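Local structure of tube-forming protein in Mycobacterial Envelpe, TiME (Mycolicibacterium smegmatis, 7CU9) at residues 58-63 / 99-104; 37-40 / 46-49. The protein probably forms a tube across the mycobacterial outer envelope that may serve in protein secretion, the part described here being its soluble domain. All blocks are in the same frame, centred on the assembly; numbering follows the deposited sequence.

Overall arrangement
Two small polar contacts illustrate how the loops and short helices of a PknH-like extracellular domain are fastened to one another beside a long antiparallel sheet. Contact 2 (37-40 with 46-49) comes first along the chain and closes before contact 1 (58-63 with 99-104) opens, and their centres lie about 14 Å apart. Contact 2 joins the edge strand 39-41 to helix 47-50; contact 1 joins the loop between helix 55-58 and strand 63-72 to helix 92-103. They meet where Asn48 ND2 reaches Arg101 O, probably in a hydrogen bond, at 2.9 Å. Asn48 ND2 also bonds to Glu56 OE2, and Arg101 NH2 to Val57 O, which ties helices 47-50, 55-58 and 92-103 together.

Contact 1. Residues 58-63 / 99-104; sequences FNDPDL and YHRVVD
Arg101 reaches from helix 92-103 toward Asp60, in the loop that follows helix 55-58, and the two side chains cross at about a right angle. The guanidinium and carboxylate planes are nearly parallel, 18° apart, but displaced, so OD1 of Asp60 comes in obliquely and no in-plane two-pronged pairing forms. This one carboxylate oxygen does the touching: it lies 3.6 Å from Arg101 NH2, a long salt bridge. A water fills in for a direct bond, donating to Asp60 OD1 at 2.7 Å and accepting from Arg101 NH1 at 3.1 Å. The arginine chain bends at chi3 (-70°), turning its guanidinium out of the line of the preceding methylenes. Its firmer partner is the carbonyl of Val57, which accepts a hydrogen bond from NH2.

Asp60 divides its carboxylate between two tasks. While OD1 faces the arginine, OD2 accepts the backbone N-H of Asp62 at 3.0 Å, met from above the carboxylate plane, in an Asx turn. The same residue opens a type I turn, closed by Leu63 N on Asp60 O, that leads into strand 63-72. Chemically, the direct ion pair is modest; the water bridge probably supplements it, while the bond to Val57 O fixes where the guanidinium sits. The positive charge of Arg101 probably steadies the anionic form of Asp60, whose carboxylate shapes the turn and is tied to the helix at once.

Contact 2. Residues 37-40 / 46-49; sequences QAFS and CNNW
Gln37 and Asn47 meet through their side-chain amides, approaching from opposite directions and pairing by two hydrogen bonds. NE2 of Gln37 donates a hydrogen bond to Asn47 OD1 at 2.8 Å, arriving in the carbonyl plane on a lone pair. In return, Asn47 ND2 donates to Gln37 OE1 at 3.1 Å, a straighter bond (169° at the hydrogen) whose donor is tilted from the carbonyl plane of the glutamine. The pair is twisted, with 33° between the amide planes.

Each amide is held again by its own segment. Gln37 NE2 also donates to Phe39 O at 3.0 Å, and Asn47 ND2 to Asn48 OD1 at 2.9 Å. Both NH2 groups therefore give two hydrogen bonds, which fixes the rotation of the amides. An extended Gln37 side chain, with CG anti to the backbone N (chi1 177°), carries its NE2 over one face of the Phe39 ring, 3.5 Å above the plane and displaced toward the rim.

This doubly bonded amide pair is the tight part of the contact. The looser part is the ring of Phe39, which meets the helix by its edge alone, CZ coming 3.7 Å from Asn47 O, near the ring plane. Gln37 and Asn47 keep some exposure, although Pro55 and Glu56 of helix 55-58 touch them, whereas Phe39 is buried on Met116 and Leu118 of strand 113-118. Nearby, the disulfide of Cys46 with Cys109 ties the start of the helical segment to the chain beyond helix 92-103. The whole is a short strand-to-helix connection at the edge of an antiparallel sheet, closed by a reciprocal amide pair within the PknH-like extracellular domain.

Contact 1. Residues 58-63 / 99-104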
loop_
_atom_site.group_PDB
_atom_site.type_symbol
_atom_site.label_atom_id
_atom_site.label_comp_id
_atom_site.label_asym_id
_atom_site.label_seq_id
_atom_site.Cartn_x
_atom_site.Cartn_y
_atom_site.Cartn_z
ATOM N N PHE B 58 -17.291 11.763 20.107
ATOM C CA PHE B 58 -18.294 12.384 19.197
ATOM C C PHE B 58 -19.608 12.700 19.910
ATOM O O PHE B 58 -20.177 13.761 19.618
ATOM C CB PHE B 58 -18.558 11.496 17.985
ATOM C CG PHE B 58 -17.479 11.599 16.946
ATOM C CD1 PHE B 58 -17.496 12.616 16.006
ATOM C CD2 PHE B 58 -16.423 10.702 16.932
ATOM C CE1 PHE B 58 -16.500 12.712 15.049
ATOM C CE2 PHE B 58 -15.422 10.808 15.981
ATOM C CZ PHE B 58 -15.468 11.803 15.034
ATOM N N ASN B 59 -20.102 11.820 20.777
ATOM C CA ASN B 59 -21.430 12.036 21.409
ATOM C C ASN B 59 -21.371 13.312 22.243
ATOM O O ASN B 59 -20.429 13.496 23.039
ATOM C CB ASN B 59 -21.908 10.818 22.195
ATOM C CG ASN B 59 -22.444 9.732 21.288
ATOM O OD1 ASN B 59 -23.024 10.018 20.239
ATOM N ND2 ASN B 59 -22.293 8.485 21.697
ATOM N N ASP B 60 -22.357 14.184 22.052
ATOM C CA ASP B 60 -22.307 15.569 22.565
ATOM C C ASP B 60 -23.658 16.215 22.313
ATOM O O ASP B 60 -24.293 15.905 21.313
ATOM C CB ASP B 60 -21.215 16.363 21.847
ATOM C CG ASP B 60 -20.919 17.695 22.501
ATOM O OD1 ASP B 60 -20.342 17.682 23.608
ATOM O OD2 ASP B 60 -21.277 18.729 21.910
ATOM N N PRO B 61 -24.122 17.141 23.177
ATOM C CA PRO B 61 -25.354 17.871 22.897
ATOM C C PRO B 61 -25.334 18.556 21.526
ATOM O O PRO B 61 -26.393 18.698 20.955
ATOM C CB PRO B 61 -25.424 18.880 24.049
ATOM C CG PRO B 61 -24.729 18.162 25.177
ATOM C CD PRO B 61 -23.570 17.463 24.504
ATOM N N ASP B 62 -24.156 18.939 21.020
ATOM C CA ASP B 62 -24.031 19.731 19.770
ATOM C C ASP B 62 -23.619 18.858 18.582
ATOM O O ASP B 62 -23.345 19.432 17.520
ATOM C CB ASP B 62 -23.099 20.921 19.984
ATOM C CG ASP B 62 -23.771 21.994 20.824
ATOM O OD1 ASP B 62 -24.952 22.306 20.542
ATOM O OD2 ASP B 62 -23.127 22.496 21.770
ATOM N N LEU B 63 -23.619 17.531 18.713
ATOM C CA LEU B 63 -23.416 16.653 17.532
ATOM C C LEU B 63 -24.684 16.694 16.673
ATOM O O LEU B 63 -25.748 16.235 17.139
ATOM C CB LEU B 63 -23.079 15.225 17.962
ATOM C CG LEU B 63 -22.776 14.272 16.805
ATOM C CD1 LEU B 63 -21.500 14.676 16.078
ATOM C CD2 LEU B 63 -22.690 12.837 17.300
ATOM N N TYR B 99 -12.433 17.545 19.229
ATOM C CA TYR B 99 -11.002 17.396 18.867
ATOM C C TYR B 99 -10.180 17.228 20.151
ATOM O O TYR B 99 -9.317 16.339 20.221
ATOM C CB TYR B 99 -10.526 18.583 18.030
ATOM C CG TYR B 99 -9.060 18.520 17.698
ATOM C CD1 TYR B 99 -8.592 17.622 16.755
ATOM C CD2 TYR B 99 -8.141 19.319 18.355
ATOM C CE1 TYR B 99 -7.242 17.526 16.458
ATOM C CE2 TYR B 99 -6.789 19.237 18.071
ATOM C CZ TYR B 99 -6.338 18.341 17.117
ATOM O OH TYR B 99 -5.001 18.263 16.842
ATOM N N HIS B 100 -10.451 18.050 21.161
ATOM C CA HIS B 100 -9.679 18.033 22.432
ATOM C C HIS B 100 -10.020 16.799 23.270
ATOM O O HIS B 100 -9.152 16.371 24.050
ATOM C CB HIS B 100 -9.804 19.374 23.160
ATOM C CG HIS B 100 -8.828 20.350 22.608
ATOM N ND1 HIS B 100 -7.494 20.331 22.973
ATOM C CD2 HIS B 100 -8.950 21.304 21.663
ATOM C CE1 HIS B 100 -6.846 21.248 22.289
ATOM N NE2 HIS B 100 -7.716 21.865 21.481
ATOM N N ARG B 101 -11.189 16.183 23.099
ATOM C CA ARG B 101 -11.470 14.894 23.786
ATOM C C ARG B 101 -10.557 13.803 23.206
ATOM O O ARG B 101 -10.209 12.878 23.951
ATOM C CB ARG B 101 -12.962 14.558 23.739
ATOM C CG ARG B 101 -13.787 15.463 24.640
ATOM C CD ARG B 101 -15.206 14.969 24.825
ATOM N NE ARG B 101 -16.017 15.090 23.619
ATOM C CZ ARG B 101 -16.708 16.170 23.254
ATOM N NH1 ARG B 101 -16.680 17.274 23.982
ATOM N NH2 ARG B 101 -17.418 16.144 22.141
ATOM N N VAL B 102 -10.155 13.907 21.940
ATOM C CA VAL B 102 -9.127 12.987 21.369
ATOM C C VAL B 102 -7.762 13.336 21.970
ATOM O O VAL B 102 -7.136 12.446 22.583
ATOM C CB VAL B 102 -9.069 13.032 19.833
ATOM C CG1 VAL B 102 -7.946 12.141 19.309
ATOM C CG2 VAL B 102 -10.400 12.637 19.203
ATOM N N VAL B 103 -7.303 14.572 21.791
ATOM C CA VAL B 103 -5.862 14.921 21.984
ATOM C C VAL B 103 -5.542 15.143 23.467
ATOM O O VAL B 103 -4.408 14.805 23.859
ATOM C CB VAL B 103 -5.436 16.109 21.103
ATOM C CG1 VAL B 103 -5.642 15.804 19.632
ATOM C CG2 VAL B 103 -6.122 17.405 21.483
ATOM N N ASP B 104 -6.465 15.663 24.276
ATOM C CA ASP B 104 -6.188 15.930 25.715
ATOM C C ASP B 104 -6.099 14.602 26.473
ATOM O O ASP B 104 -5.272 14.508 27.401
ATOM C CB ASP B 104 -7.241 16.833 26.358
ATOM C CG ASP B 104 -7.328 18.228 25.767
ATOM O OD1 ASP B 104 -6.501 18.563 24.897
ATOM O OD2 ASP B 104 -8.235 18.974 26.186
HETATM O O HOH W 1 -18.687 19.597 24.510
#

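Contact 2. Residues 37-40 / 46-49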
loop_
_atom_site.group_PDB
_atom_site.type_symbol
_atom_site.label_atom_id
_atom_site.label_comp_id
_atom_site.label_asym_id
_atom_site.label_seq_id
_atom_site.Cartn_x
_atom_site.Cartn_y
_atom_site.Cartn_z
ATOM N N GLN B 37 -17.883 1.993 20.447
ATOM C CA GLN B 37 -16.599 1.475 20.968
ATOM C C GLN B 37 -16.763 -0.024 21.212
ATOM O O GLN B 37 -17.555 -0.388 22.097
ATOM C CB GLN B 37 -16.187 2.224 22.231
ATOM C CG GLN B 37 -14.904 1.654 22.815
ATOM C CD GLN B 37 -14.169 2.582 23.750
ATOM O OE1 GLN B 37 -14.258 3.804 23.665
ATOM N NE2 GLN B 37 -13.395 1.988 24.643
ATOM N N ALA B 38 -16.046 -0.840 20.440
ATOM C CA ALA B 38 -16.173 -2.314 20.412
ATOM C C ALA B 38 -14.950 -2.955 21.079
ATOM O O ALA B 38 -14.543 -4.056 20.650
ATOM C CB ALA B 38 -16.345 -2.778 18.989
ATOM N N PHE B 39 -14.403 -2.306 22.107
ATOM C CA PHE B 39 -13.190 -2.773 22.829
ATOM C C PHE B 39 -13.057 -2.065 24.179
ATOM O O PHE B 39 -13.682 -1.010 24.404
ATOM C CB PHE B 39 -11.939 -2.485 21.994
ATOM C CG PHE B 39 -11.636 -1.013 21.877
ATOM C CD1 PHE B 39 -10.843 -0.376 22.819
ATOM C CD2 PHE B 39 -12.170 -0.256 20.845
ATOM C CE1 PHE B 39 -10.592 0.984 22.736
ATOM C CE2 PHE B 39 -11.912 1.101 20.759
ATOM C CZ PHE B 39 -11.128 1.720 21.705
ATOM N N SER B 40 -12.212 -2.624 25.046
ATOM C CA SER B 40 -11.586 -1.926 26.193
ATOM C C SER B 40 -10.066 -2.025 26.043
ATOM O O SER B 40 -9.592 -2.954 25.367
ATOM C CB SER B 40 -12.049 -2.493 27.510
ATOM O OG SER B 40 -11.620 -3.836 27.649
ATOM N N CYS B 46 -4.703 5.408 26.401
ATOM C CA CYS B 46 -4.630 5.000 24.974
ATOM C C CYS B 46 -6.025 4.769 24.384
ATOM O O CYS B 46 -6.101 4.478 23.183
ATOM C CB CYS B 46 -3.744 3.775 24.801
ATOM S SG CYS B 46 -1.988 4.195 24.966
ATOM N N ASN B 47 -7.092 4.944 25.168
ATOM C CA ASN B 47 -8.472 4.665 24.693
ATOM C C ASN B 47 -8.737 5.411 23.376
ATOM O O ASN B 47 -9.179 4.767 22.405
ATOM C CB ASN B 47 -9.529 5.023 25.736
ATOM C CG ASN B 47 -10.873 4.430 25.378
ATOM O OD1 ASN B 47 -11.143 3.268 25.673
ATOM N ND2 ASN B 47 -11.708 5.209 24.705
ATOM N N ASN B 48 -8.476 6.715 23.327
ATOM C CA ASN B 48 -8.917 7.559 22.186
ATOM C C ASN B 48 -7.878 7.542 21.060
ATOM O O ASN B 48 -8.081 8.257 20.076
ATOM C CB ASN B 48 -9.305 8.959 22.649
ATOM C CG ASN B 48 -10.510 8.938 23.562
ATOM O OD1 ASN B 48 -11.127 7.891 23.768
ATOM N ND2 ASN B 48 -10.843 10.090 24.115
ATOM N N TRP B 49 -6.838 6.708 21.168
ATOM C CA TRP B 49 -5.928 6.368 20.044
ATOM C C TRP B 49 -6.214 4.948 19.536
ATOM O O TRP B 49 -5.811 4.633 18.407
ATOM C CB TRP B 49 -4.464 6.512 20.477
ATOM C CG TRP B 49 -3.890 7.890 20.340
ATOM C CD1 TRP B 49 -4.551 9.069 20.126
ATOM C CD2 TRP B 49 -2.493 8.224 20.411
ATOM N NE1 TRP B 49 -3.662 10.109 20.059
ATOM C CE2 TRP B 49 -2.390 9.619 20.230
ATOM C CE3 TRP B 49 -1.326 7.472 20.595
ATOM C CZ2 TRP B 49 -1.157 10.272 20.229
ATOM C CZ3 TRP B 49 -0.111 8.120 20.591
ATOM C CH2 TRP B 49 -0.031 9.501 20.411
#